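Local coordinates for protein YohF (Salmonella typhimurium, PDB 6WON) that probably acts as an oxidoreductase of the short-chain dehydrogenase/reductase family, perhaps on acetoin, with a Rossmann-type fold, at residues R82-V87 and I129-G134; G135-I140 and I178-V183; G28-I33 and G53-T58; Q71-L76 and F118-I123. All coordinates share one frame; numbering follows the deposited sequence.

Contact 1 of 4, residues R82-V87 and I129-G134; sequences RVDVLV and IKQGEG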
loop_
_atom_site.group_PDB
_atom_site.type_symbol
_atom_site.label_atom_id
_atom_site.label_comp_id
_atom_site.label_asym_id
_atom_site.label_seq_id
_atom_site.Cartn_x
_atom_site.Cartn_y
_atom_site.Cartn_z
ATOM N N ARG B 82 -15.113 29.459 17.412
ATOM C CA ARG B 82 -14.563 28.143 17.714
ATOM C C ARG B 82 -14.381 27.417 16.383
ATOM O O ARG B 82 -14.846 27.884 15.336
ATOM C CB ARG B 82 -15.478 27.337 18.644
ATOM C CG ARG B 82 -16.843 27.050 18.033
ATOM C CD ARG B 82 -17.684 26.151 18.922
ATOM N NE ARG B 82 -17.064 24.848 19.162
ATOM C CZ ARG B 82 -16.709 24.404 20.365
ATOM N NH1 ARG B 82 -16.900 25.167 21.439
ATOM N NH2 ARG B 82 -16.167 23.196 20.499
ATOM N N VAL B 83 -13.695 26.269 16.432
ATOM C CA VAL B 83 -13.601 25.377 15.277
ATOM C C VAL B 83 -13.556 23.933 15.769
ATOM O O VAL B 83 -12.809 23.601 16.696
ATOM C CB VAL B 83 -12.388 25.697 14.372
ATOM C CG1 VAL B 83 -11.082 25.702 15.149
ATOM C CG2 VAL B 83 -12.334 24.737 13.223
ATOM N N ASP B 84 -14.402 23.089 15.175
ATOM C CA ASP B 84 -14.483 21.665 15.480
ATOM C C ASP B 84 -14.128 20.784 14.291
ATOM O O ASP B 84 -13.667 19.656 14.485
ATOM C CB ASP B 84 -15.900 21.296 15.957
ATOM C CG ASP B 84 -16.343 22.113 17.157
ATOM O OD1 ASP B 84 -15.972 21.744 18.300
ATOM O OD2 ASP B 84 -17.058 23.126 16.959
ATOM N N VAL B 85 -14.325 21.276 13.074
ATOM C CA VAL B 85 -14.000 20.555 11.851
ATOM C C VAL B 85 -13.197 21.475 10.943
ATOM O O VAL B 85 -13.602 22.615 10.702
ATOM C CB VAL B 85 -15.276 20.076 11.134
ATOM C CG1 VAL B 85 -14.943 19.512 9.760
ATOM C CG2 VAL B 85 -15.990 19.023 11.966
ATOM N N LEU B 86 -12.077 20.980 10.422
ATOM C CA LEU B 86 -11.387 21.626 9.314
ATOM C C LEU B 86 -11.387 20.673 8.130
ATOM O O LEU B 86 -11.070 19.485 8.281
ATOM C CB LEU B 86 -9.946 22.017 9.671
ATOM C CG LEU B 86 -9.132 22.598 8.506
ATOM C CD1 LEU B 86 -9.787 23.901 8.039
ATOM C CD2 LEU B 86 -7.665 22.822 8.883
ATOM N N VAL B 87 -11.736 21.184 6.957
ATOM C CA VAL B 87 -11.586 20.428 5.717
ATOM C C VAL B 87 -10.576 21.182 4.862
ATOM O O VAL B 87 -10.883 22.258 4.333
ATOM C CB VAL B 87 -12.921 20.238 4.981
ATOM C CG1 VAL B 87 -12.695 19.524 3.664
ATOM C CG2 VAL B 87 -13.893 19.438 5.845
ATOM N N ILE B 129 -7.405 22.001 20.561
ATOM C CA ILE B 129 -6.772 21.609 21.813
ATOM C C ILE B 129 -7.240 22.512 22.938
ATOM O O ILE B 129 -7.674 22.040 23.997
ATOM C CB ILE B 129 -5.243 21.637 21.670
ATOM C CG1 ILE B 129 -4.788 20.512 20.736
ATOM C CG2 ILE B 129 -4.593 21.554 23.043
ATOM C CD1 ILE B 129 -3.380 20.702 20.202
ATOM N N LYS B 130 -7.166 23.831 22.715
ATOM C CA LYS B 130 -7.612 24.796 23.714
ATOM C C LYS B 130 -9.079 24.590 24.077
ATOM O O LYS B 130 -9.445 24.652 25.256
ATOM C CB LYS B 130 -7.380 26.219 23.201
ATOM C CG LYS B 130 -7.416 27.257 24.302
ATOM C CD LYS B 130 -7.505 28.681 23.773
ATOM C CE LYS B 130 -7.976 29.629 24.878
ATOM N NZ LYS B 130 -9.065 30.541 24.417
ATOM N N GLN B 131 -9.938 24.348 23.080
ATOM C CA GLN B 131 -11.355 24.113 23.361
ATOM C C GLN B 131 -11.563 22.873 24.222
ATOM O O GLN B 131 -12.529 22.808 24.993
ATOM C CB GLN B 131 -12.147 23.968 22.058
ATOM C CG GLN B 131 -12.382 25.268 21.307
ATOM C CD GLN B 131 -12.457 25.051 19.807
ATOM O OE1 GLN B 131 -12.258 25.980 19.029
ATOM N NE2 GLN B 131 -12.739 23.809 19.392
ATOM N N GLY B 132 -10.691 21.874 24.083
ATOM C CA GLY B 132 -10.763 20.690 24.917
ATOM C C GLY B 132 -11.891 19.737 24.601
ATOM O O GLY B 132 -12.193 18.868 25.420
ATOM N N GLU B 133 -12.518 19.861 23.430
ATOM C CA GLU B 133 -13.657 19.026 23.062
ATOM C C GLU B 133 -13.373 18.161 21.836
ATOM O O GLU B 133 -14.311 17.674 21.193
ATOM C CB GLU B 133 -14.895 19.892 22.823
ATOM C CG GLU B 133 -15.498 20.468 24.098
ATOM C CD GLU B 133 -16.546 21.530 23.825
ATOM O OE1 GLU B 133 -17.354 21.335 22.889
ATOM O OE2 GLU B 133 -16.568 22.554 24.548
ATOM N N GLY B 134 -12.098 17.957 21.498
ATOM C CA GLY B 134 -11.757 17.179 20.332
ATOM C C GLY B 134 -12.073 17.910 19.032
ATOM O O GLY B 134 -12.379 19.107 18.995
#

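Contact 2 of 4, residues G135-I140 and I178-V183; sequences GRIINI and ILVNAV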
loop_
_atom_site.group_PDB
_atom_site.type_symbol
_atom_site.label_atom_id
_atom_site.label_comp_id
_atom_site.label_asym_id
_atom_site.label_seq_id
_atom_site.Cartn_x
_atom_site.Cartn_y
_atom_site.Cartn_z
ATOM N N GLY B 135 -11.982 17.157 17.945
ATOM C CA GLY B 135 -12.223 17.736 16.640
ATOM C C GLY B 135 -11.897 16.743 15.550
ATOM O O GLY B 135 -11.478 15.613 15.806
ATOM N N ARG B 136 -12.123 17.189 14.318
ATOM C CA ARG B 136 -11.916 16.368 13.137
ATOM C C ARG B 136 -11.217 17.208 12.087
ATOM O O ARG B 136 -11.599 18.356 11.856
ATOM C CB ARG B 136 -13.246 15.840 12.571
ATOM C CG ARG B 136 -14.160 15.187 13.603
ATOM C CD ARG B 136 -13.598 13.835 14.083
ATOM N NE ARG B 136 -14.459 13.220 15.091
ATOM C CZ ARG B 136 -15.578 12.560 14.803
ATOM N NH1 ARG B 136 -15.973 12.424 13.534
ATOM N NH2 ARG B 136 -16.314 12.036 15.781
ATOM N N ILE B 137 -10.204 16.633 11.443
ATOM C CA ILE B 137 -9.505 17.299 10.350
ATOM C C ILE B 137 -9.474 16.351 9.164
ATOM O O ILE B 137 -8.968 15.228 9.272
ATOM C CB ILE B 137 -8.080 17.726 10.737
ATOM C CG1 ILE B 137 -8.129 18.774 11.854
ATOM C CG2 ILE B 137 -7.340 18.268 9.494
ATOM C CD1 ILE B 137 -6.755 19.108 12.453
ATOM N N ILE B 138 -10.024 16.792 8.039
ATOM C CA ILE B 138 -10.048 15.999 6.819
ATOM C C ILE B 138 -9.192 16.712 5.785
ATOM O O ILE B 138 -9.435 17.881 5.467
ATOM C CB ILE B 138 -11.476 15.785 6.299
ATOM C CG1 ILE B 138 -12.279 14.938 7.294
ATOM C CG2 ILE B 138 -11.431 15.073 4.949
ATOM C CD1 ILE B 138 -13.235 15.713 8.165
ATOM N N ASN B 139 -8.184 16.017 5.264
ATOM C CA ASN B 139 -7.338 16.562 4.210
ATOM C C ASN B 139 -7.801 15.963 2.889
ATOM O O ASN B 139 -7.763 14.739 2.717
ATOM C CB ASN B 139 -5.863 16.243 4.459
ATOM C CG ASN B 139 -5.314 16.920 5.702
ATOM O OD1 ASN B 139 -5.588 18.101 5.948
ATOM N ND2 ASN B 139 -4.520 16.176 6.496
ATOM N N ILE B 140 -8.278 16.808 1.977
ATOM C CA ILE B 140 -8.641 16.330 0.649
ATOM C C ILE B 140 -7.343 16.144 -0.124
ATOM O O ILE B 140 -6.655 17.119 -0.436
ATOM C CB ILE B 140 -9.582 17.294 -0.082
ATOM C CG1 ILE B 140 -10.791 17.643 0.790
ATOM C CG2 ILE B 140 -10.051 16.658 -1.394
ATOM C CD1 ILE B 140 -11.703 16.467 1.054
ATOM N N ILE B 178 -8.571 14.453 18.539
ATOM C CA ILE B 178 -8.639 14.983 17.181
ATOM C C ILE B 178 -8.362 13.831 16.218
ATOM O O ILE B 178 -7.276 13.236 16.238
ATOM C CB ILE B 178 -7.634 16.130 16.973
ATOM C CG1 ILE B 178 -7.974 17.320 17.882
ATOM C CG2 ILE B 178 -7.627 16.571 15.516
ATOM C CD1 ILE B 178 -6.832 18.322 18.053
ATOM N N LEU B 179 -9.340 13.504 15.382
ATOM C CA LEU B 179 -9.182 12.439 14.396
ATOM C C LEU B 179 -8.837 13.078 13.059
ATOM O O LEU B 179 -9.455 14.075 12.672
ATOM C CB LEU B 179 -10.451 11.595 14.281
ATOM C CG LEU B 179 -11.119 11.152 15.595
ATOM C CD1 LEU B 179 -12.326 10.232 15.332
ATOM C CD2 LEU B 179 -10.126 10.464 16.529
ATOM N N VAL B 180 -7.839 12.523 12.370
ATOM C CA VAL B 180 -7.309 13.128 11.150
ATOM C C VAL B 180 -7.264 12.076 10.052
ATOM O O VAL B 180 -6.588 11.045 10.194
ATOM C CB VAL B 180 -5.914 13.728 11.369
ATOM C CG1 VAL B 180 -5.446 14.463 10.109
ATOM C CG2 VAL B 180 -5.949 14.668 12.564
ATOM N N ASN B 181 -7.952 12.348 8.948
ATOM C CA ASN B 181 -7.981 11.417 7.833
ATOM C C ASN B 181 -7.839 12.189 6.534
ATOM O O ASN B 181 -8.089 13.395 6.476
ATOM C CB ASN B 181 -9.285 10.616 7.806
ATOM C CG ASN B 181 -9.433 9.710 9.015
ATOM O OD1 ASN B 181 -8.827 8.636 9.069
ATOM N ND2 ASN B 181 -10.250 10.128 9.981
ATOM N N ALA B 182 -7.449 11.467 5.487
ATOM C CA ALA B 182 -7.497 11.970 4.124
ATOM C C ALA B 182 -8.661 11.322 3.374
ATOM O O ALA B 182 -8.925 10.125 3.533
ATOM C CB ALA B 182 -6.184 11.680 3.383
ATOM N N VAL B 183 -9.355 12.122 2.565
ATOM C CA VAL B 183 -10.238 11.626 1.515
ATOM C C VAL B 183 -9.562 11.909 0.185
ATOM O O VAL B 183 -9.158 13.047 -0.079
ATOM C CB VAL B 183 -11.630 12.284 1.568
ATOM C CG1 VAL B 183 -12.487 11.810 0.392
ATOM C CG2 VAL B 183 -12.315 11.970 2.884
#

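Contact 3 of 4, residues G28-I33 and G53-T58; sequences GFDIGI and GVRAET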
loop_
_atom_site.group_PDB
_atom_site.type_symbol
_atom_site.label_atom_id
_atom_site.label_comp_id
_atom_site.label_asym_id
_atom_site.label_seq_id
_atom_site.Cartn_x
_atom_site.Cartn_y
_atom_site.Cartn_z
ATOM N N GLY B 28 -25.858 20.547 10.413
ATOM C CA GLY B 28 -25.975 21.311 11.644
ATOM C C GLY B 28 -24.736 22.057 12.094
ATOM O O GLY B 28 -24.709 22.592 13.208
ATOM N N PHE B 29 -23.707 22.118 11.255
ATOM C CA PHE B 29 -22.515 22.887 11.589
ATOM C C PHE B 29 -22.683 24.339 11.146
ATOM O O PHE B 29 -23.073 24.597 10.003
ATOM C CB PHE B 29 -21.271 22.300 10.918
ATOM C CG PHE B 29 -20.829 20.974 11.481
ATOM C CD1 PHE B 29 -21.422 19.792 11.050
ATOM C CD2 PHE B 29 -19.789 20.907 12.409
ATOM C CE1 PHE B 29 -20.997 18.563 11.557
ATOM C CE2 PHE B 29 -19.360 19.683 12.921
ATOM C CZ PHE B 29 -19.960 18.515 12.500
ATOM N N ASP B 30 -22.386 25.282 12.044
ATOM C CA ASP B 30 -21.992 26.609 11.582
ATOM C C ASP B 30 -20.788 26.448 10.664
ATOM O O ASP B 30 -19.943 25.574 10.882
ATOM C CB ASP B 30 -21.645 27.526 12.760
ATOM C CG ASP B 30 -22.870 27.960 13.544
ATOM O OD1 ASP B 30 -23.995 27.900 12.986
ATOM O OD2 ASP B 30 -22.712 28.371 14.718
ATOM N N ILE B 31 -20.713 27.276 9.623
ATOM C CA ILE B 31 -19.809 27.035 8.498
ATOM C C ILE B 31 -18.902 28.243 8.288
ATOM O O ILE B 31 -19.381 29.375 8.182
ATOM C CB ILE B 31 -20.585 26.738 7.202
ATOM C CG1 ILE B 31 -21.244 25.372 7.282
ATOM C CG2 ILE B 31 -19.661 26.819 6.001
ATOM C CD1 ILE B 31 -20.275 24.264 7.577
ATOM N N GLY B 32 -17.594 27.990 8.187
ATOM C CA GLY B 32 -16.662 28.956 7.635
ATOM C C GLY B 32 -16.278 28.583 6.213
ATOM O O GLY B 32 -15.917 27.434 5.934
ATOM N N ILE B 33 -16.344 29.576 5.325
ATOM C CA ILE B 33 -16.104 29.419 3.893
ATOM C C ILE B 33 -14.934 30.314 3.508
ATOM O O ILE B 33 -14.956 31.515 3.798
ATOM C CB ILE B 33 -17.364 29.795 3.083
ATOM C CG1 ILE B 33 -18.468 28.758 3.265
ATOM C CG2 ILE B 33 -17.047 30.017 1.611
ATOM C CD1 ILE B 33 -19.871 29.375 3.317
ATOM N N GLY B 53 -30.533 26.921 8.811
ATOM C CA GLY B 53 -30.604 27.338 10.200
ATOM C C GLY B 53 -29.281 27.363 10.937
ATOM O O GLY B 53 -29.257 27.176 12.156
ATOM N N VAL B 54 -28.174 27.583 10.229
ATOM C CA VAL B 54 -26.850 27.691 10.830
ATOM C C VAL B 54 -26.215 29.009 10.398
ATOM O O VAL B 54 -26.644 29.654 9.440
ATOM C CB VAL B 54 -25.911 26.518 10.451
ATOM C CG1 VAL B 54 -26.437 25.179 10.979
ATOM C CG2 VAL B 54 -25.703 26.467 8.945
ATOM N N ARG B 55 -25.156 29.384 11.110
ATOM C CA ARG B 55 -24.339 30.525 10.729
ATOM C C ARG B 55 -23.417 30.138 9.583
ATOM O O ARG B 55 -22.908 29.020 9.524
ATOM C CB ARG B 55 -23.478 30.994 11.900
ATOM C CG ARG B 55 -24.075 31.994 12.822
ATOM C CD ARG B 55 -23.008 32.416 13.822
ATOM N NE ARG B 55 -22.141 33.454 13.268
ATOM C CZ ARG B 55 -21.001 33.856 13.822
ATOM N NH1 ARG B 55 -20.569 33.292 14.948
ATOM N NH2 ARG B 55 -20.300 34.823 13.249
ATOM N N ALA B 56 -23.180 31.083 8.681
ATOM C CA ALA B 56 -22.169 30.911 7.644
ATOM C C ALA B 56 -21.397 32.212 7.512
ATOM O O ALA B 56 -22.001 33.290 7.436
ATOM C CB ALA B 56 -22.792 30.516 6.299
ATOM N N GLU B 57 -20.066 32.105 7.520
ATOM C CA GLU B 57 -19.170 33.244 7.401
ATOM C C GLU B 57 -18.154 32.960 6.304
ATOM O O GLU B 57 -17.697 31.824 6.157
ATOM C CB GLU B 57 -18.438 33.525 8.722
ATOM C CG GLU B 57 -19.327 33.945 9.874
ATOM C CD GLU B 57 -19.859 35.375 9.740
ATOM O OE1 GLU B 57 -19.354 36.149 8.898
ATOM O OE2 GLU B 57 -20.798 35.724 10.486
ATOM N N THR B 58 -17.786 33.997 5.547
ATOM C CA THR B 58 -16.835 33.865 4.451
ATOM C C THR B 58 -15.575 34.684 4.724
ATOM O O THR B 58 -15.602 35.686 5.449
ATOM C CB THR B 58 -17.436 34.320 3.111
ATOM O OG1 THR B 58 -17.807 35.696 3.210
ATOM C CG2 THR B 58 -18.662 33.495 2.753
#

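Contact 4 of 4, residues Q71-L76 and F118-I123; sequences QAIEHL and FLCAQI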
loop_
_atom_site.group_PDB
_atom_site.type_symbol
_atom_site.label_atom_id
_atom_site.label_comp_id
_atom_site.label_asym_id
_atom_site.label_seq_id
_atom_site.Cartn_x
_atom_site.Cartn_y
_atom_site.Cartn_z
ATOM N N GLN B 71 -3.226 33.382 7.910
ATOM C CA GLN B 71 -3.833 34.050 9.059
ATOM C C GLN B 71 -5.338 34.241 8.879
ATOM O O GLN B 71 -6.080 34.317 9.870
ATOM C CB GLN B 71 -3.147 35.390 9.311
ATOM C CG GLN B 71 -1.832 35.272 10.078
ATOM C CD GLN B 71 -1.984 34.455 11.353
ATOM O OE1 GLN B 71 -2.684 34.862 12.292
ATOM N NE2 GLN B 71 -1.341 33.290 11.386
ATOM N N ALA B 72 -5.815 34.295 7.630
ATOM C CA ALA B 72 -7.252 34.412 7.399
ATOM C C ALA B 72 -8.031 33.267 8.053
ATOM O O ALA B 72 -9.207 33.430 8.407
ATOM C CB ALA B 72 -7.528 34.472 5.895
ATOM N N ILE B 73 -7.402 32.105 8.228
ATOM C CA ILE B 73 -8.060 31.028 8.966
ATOM C C ILE B 73 -8.285 31.430 10.418
ATOM O O ILE B 73 -9.357 31.183 10.989
ATOM C CB ILE B 73 -7.234 29.737 8.864
ATOM C CG1 ILE B 73 -7.119 29.302 7.398
ATOM C CG2 ILE B 73 -7.869 28.637 9.712
ATOM C CD1 ILE B 73 -8.416 28.815 6.790
ATOM N N GLU B 74 -7.281 32.050 11.044
ATOM C CA GLU B 74 -7.432 32.498 12.425
ATOM C C GLU B 74 -8.519 33.561 12.542
ATOM O O GLU B 74 -9.273 33.581 13.525
ATOM C CB GLU B 74 -6.095 33.022 12.953
ATOM C CG GLU B 74 -6.168 33.682 14.327
ATOM C CD GLU B 74 -6.506 32.700 15.441
ATOM O OE1 GLU B 74 -6.365 31.473 15.240
ATOM O OE2 GLU B 74 -6.917 33.163 16.528
ATOM N N HIS B 75 -8.638 34.433 11.536
ATOM C CA HIS B 75 -9.681 35.458 11.588
ATOM C C HIS B 75 -11.070 34.843 11.451
ATOM O O HIS B 75 -12.011 35.259 12.139
ATOM C CB HIS B 75 -9.458 36.500 10.498
ATOM C CG HIS B 75 -8.134 37.190 10.589
ATOM N ND1 HIS B 75 -7.714 37.847 11.726
ATOM C CD2 HIS B 75 -7.135 37.326 9.684
ATOM C CE1 HIS B 75 -6.512 38.355 11.519
ATOM N NE2 HIS B 75 -6.138 38.055 10.287
ATOM N N LEU B 76 -11.217 33.863 10.557
ATOM C CA LEU B 76 -12.500 33.184 10.397
ATOM C C LEU B 76 -12.900 32.468 11.684
ATOM O O LEU B 76 -14.034 32.603 12.158
ATOM C CB LEU B 76 -12.419 32.204 9.225
ATOM C CG LEU B 76 -13.708 31.537 8.736
ATOM C CD1 LEU B 76 -14.789 32.570 8.459
ATOM C CD2 LEU B 76 -13.427 30.695 7.477
ATOM N N PHE B 118 -0.754 22.429 5.775
ATOM C CA PHE B 118 0.001 22.305 7.018
ATOM C C PHE B 118 -0.285 23.478 7.960
ATOM O O PHE B 118 -0.532 23.283 9.159
ATOM C CB PHE B 118 1.496 22.215 6.708
ATOM C CG PHE B 118 2.376 22.559 7.872
ATOM C CD1 PHE B 118 2.415 21.746 8.996
ATOM C CD2 PHE B 118 3.168 23.695 7.846
ATOM C CE1 PHE B 118 3.232 22.073 10.086
ATOM C CE2 PHE B 118 3.978 24.021 8.925
ATOM C CZ PHE B 118 4.007 23.204 10.048
ATOM N N LEU B 119 -0.265 24.708 7.429
ATOM C CA LEU B 119 -0.439 25.893 8.270
ATOM C C LEU B 119 -1.876 26.034 8.760
ATOM O O LEU B 119 -2.116 26.370 9.925
ATOM C CB LEU B 119 -0.022 27.142 7.493
ATOM C CG LEU B 119 1.486 27.250 7.265
ATOM C CD1 LEU B 119 1.818 28.478 6.448
ATOM C CD2 LEU B 119 2.239 27.245 8.610
ATOM N N CYS B 120 -2.848 25.828 7.873
ATOM C CA CYS B 120 -4.246 25.844 8.287
ATOM C C CYS B 120 -4.508 24.782 9.348
ATOM O O CYS B 120 -5.187 25.043 10.347
ATOM C CB CYS B 120 -5.148 25.635 7.065
ATOM S SG CYS B 120 -5.047 26.982 5.813
ATOM N N ALA B 121 -3.944 23.586 9.160
ATOM C CA ALA B 121 -4.132 22.514 10.131
ATOM C C ALA B 121 -3.592 22.893 11.509
ATOM O O ALA B 121 -4.239 22.622 12.531
ATOM C CB ALA B 121 -3.468 21.234 9.625
ATOM N N GLN B 122 -2.412 23.519 11.560
ATOM C CA GLN B 122 -1.841 23.945 12.837
ATOM C C GLN B 122 -2.789 24.884 13.562
ATOM O O GLN B 122 -3.078 24.715 14.755
ATOM C CB GLN B 122 -0.506 24.659 12.610
ATOM C CG GLN B 122 0.709 23.786 12.456
ATOM C CD GLN B 122 1.983 24.622 12.389
ATOM O OE1 GLN B 122 2.061 25.589 11.627
ATOM N NE2 GLN B 122 2.977 24.265 13.200
ATOM N N ILE B 123 -3.272 25.894 12.846
ATOM C CA ILE B 123 -4.123 26.906 13.458
ATOM C C ILE B 123 -5.396 26.274 13.994
ATOM O O ILE B 123 -5.808 26.543 15.127
ATOM C CB ILE B 123 -4.419 28.024 12.444
ATOM C CG1 ILE B 123 -3.142 28.836 12.200
ATOM C CG2 ILE B 123 -5.576 28.896 12.936
ATOM C CD1 ILE B 123 -3.212 29.722 10.979
#

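Contact 1 of 4, residues R82-V87 and I129-G134
R82 runs past the amide of Q131, with R82 CB 3.5 Å from Q131 OE1. The first torsion (chi1 62°) places CG between the backbone N and the carbonyl carbon, and a bend at chi3 turns the edge of the guanidinium toward D84. R82 NE and NH2 grip that carboxylate side-on, NE to D84 OD2 at 2.8 Å and NH2 to D84 OD1 at 2.6 Å, both nearly in the guanidinium plane. Q131 NE2 lies over one guanidinium face. At the tip, R82 NH2 also forms a long, weak salt bridge to E133 OE1 (3.3 Å), bent to 124°; the stronger partner of E133 is K5. Q131, in the last turn of helix 103-131, spends both ends of its amide on the backbone of V83: V83 N donates to Q131 OE1 (3.0 Å), and Q131 NE2 donates to V83 O (2.7 Å). Both bonds are nearly straight; in the second the donor stands above the carbonyl plane. The helix end is thus pinned to the chain just before strand 85-88 by a backbone-like amide pair, while R82, together with K5, would offset the negative charges of D84 and E133, R82 mainly that of D84.

Contact 2 of 4, residues G135-I140 and I178-V183
R136 lies alongside L179, both side chains pointing the same way, with L179 CD1 over one face of the guanidinium and 3.7 Å from R136 NE. A bend at chi2 (-71°) lays the arginine chain along the leucine, and its NH1 ends on the carbonyl of S228. The two strands, 135-140 and 178-185, are parallel neighbours in the central sheet of the Rossmann-type fold and are connected through helix 153-173 as a beta-alpha-beta unit. Five backbone hydrogen bonds zip them together, from L179 N to G135 O at one end to V183 N to N139 O at the other. CA-H...O contacts add to the ladder, as between A182 CA and N139 O (3.1 Å).

On the face shared with R136 and L179, the CG2 branches of I138 and V183 run side by side at 3.8 Å; V183 packs on helix 216-226 and I138 on C227. The other face carries I137, I178 and V180, covered by helices 103-131 and 153-173; there I137 CD1 reaches I178 CG2 at 4.1 Å. Two buried asparagines are satisfied beyond the pair: N139 binds N88 and T166, while N181 binds the backbone of T234 and Q237. The amide of N139 also crosses V180 obliquely, its ND2 coming within 4.1 Å of V180 CG1.

Contact 3 of 4, residues G28-I33 and G53-T58
D30 and R55 slant across each other, their carboxylate and guanidinium planes 67° apart, and they meet through the root of the arginine rather than its tip. D30 OD1 accepts the backbone N-H of R55 at 2.7 Å; the donor stands well above the carboxylate plane. R55 CB rests 3.3 Å from the same D30 OD1, while the guanidinium swings away, bent at chi3 (83°). There R55 NH2 reaches E57 OE2, two residues on in the same segment (2.9 Å), a salt bridge lying in the plane of the guanidinium, and it also donates to the carbonyl of R79. E57 uses its other oxygen for the side chain of R79.

V54 points toward residues 28-33, its CG2 3.4 Å from F29 O and its CG1 against the backbone of G28, the glycine of the Schellman motif that ends helix 15-27. Beyond this entrance the strands become regularly parallel: I31 N donates to R55 O, E57 N to I31 O, and I33 N to E57 O. I33 and T58 lie side by side, pointing the same way, with I33 CB 3.9 Å from T58 CG2. I33 CD1 reaches back to A56 CB (4.3 Å) on this same face, under helix 39-50.

This is the beta-alpha-beta unit that carries the sheet to strand 56-60, outermost within the chain. D30 acts as a side-chain extension of the backbone ladder, its acceptor continuing the bonding one step before the strands pair fully, while the carboxylate of E57, bridged by both R55 and R79, would offset much of their positive charge.

Contact 4 of 4, residues Q71-L76 and F118-I123
I73 and I123 each turn CG1 anti to the carbonyl carbon (chi1 -61° and -70°), which leaves their CG2 methyls anti to the backbone N and facing each other between two helices. The methyls meet at 4.0 Å, I73 CG2 on I123 CG2, with the side chains crossing at a slant. This is helix-helix packing on one side of the Rossmann-type sheet: the short segments of helices 71-80 and 103-131 run broadly in the same direction, 31° apart, with axes 9.2 Å from each other.

The second branch of I73 serves C120. I73 CG1 comes to 3.5 Å from C120 SG and I73 CD1 follows at 4.0 Å, an apolar contact to the sulfur. One branch of I73 therefore covers the cysteine and the other the isoleucine one turn on.

E74 crosses I123 obliquely. Its CG stands anti to the backbone N, and a bend at chi2 brings E74 OE1 within 3.5 Å of I123 CG2. That oxygen is hydrogen-bonded to H127 NE2, one turn farther along helix 103-131, and E74 OE2 to Q78 NE2, so the carboxylate borders the apolar seam with both oxygens occupied.

Farther round, helix 103-131 meets the second subunit: F118 stacks on W106 of that subunit, and Q122 donates to backbone carbonyls of its F98 and M101. One helix thus packs on a neighbour in its own chain and on another chain. At the exposed side of the contact, Q71 crosses I123 at about a right angle, Q71 NE2 lying 4.0 Å from I123 CD1.

In the fold
From the N terminus, contact 3 closes first, looping round helix 39-50 to pair strands 30-35 and 56-60 at one edge of the sheet. Contacts 4 and 1 then cross: helix 71-80 and the loop leading into strand 85-88 come in turn, and helix 103-131 returns to both, to the first through its middle and to the second through its C-terminal end and the turn after it. Contact 2 follows in series, closing round helix 153-173 to pair strands 135-140 and 178-185, across strand 85-88 from contact 3 in the strand order. Strand 135-140 bonds to residues 82-87, as between D84 O and R136 N, joining contacts 1 and 2. L76 packs on G32 and E57, linking contact 4 to contact 3, while F29 touches V85.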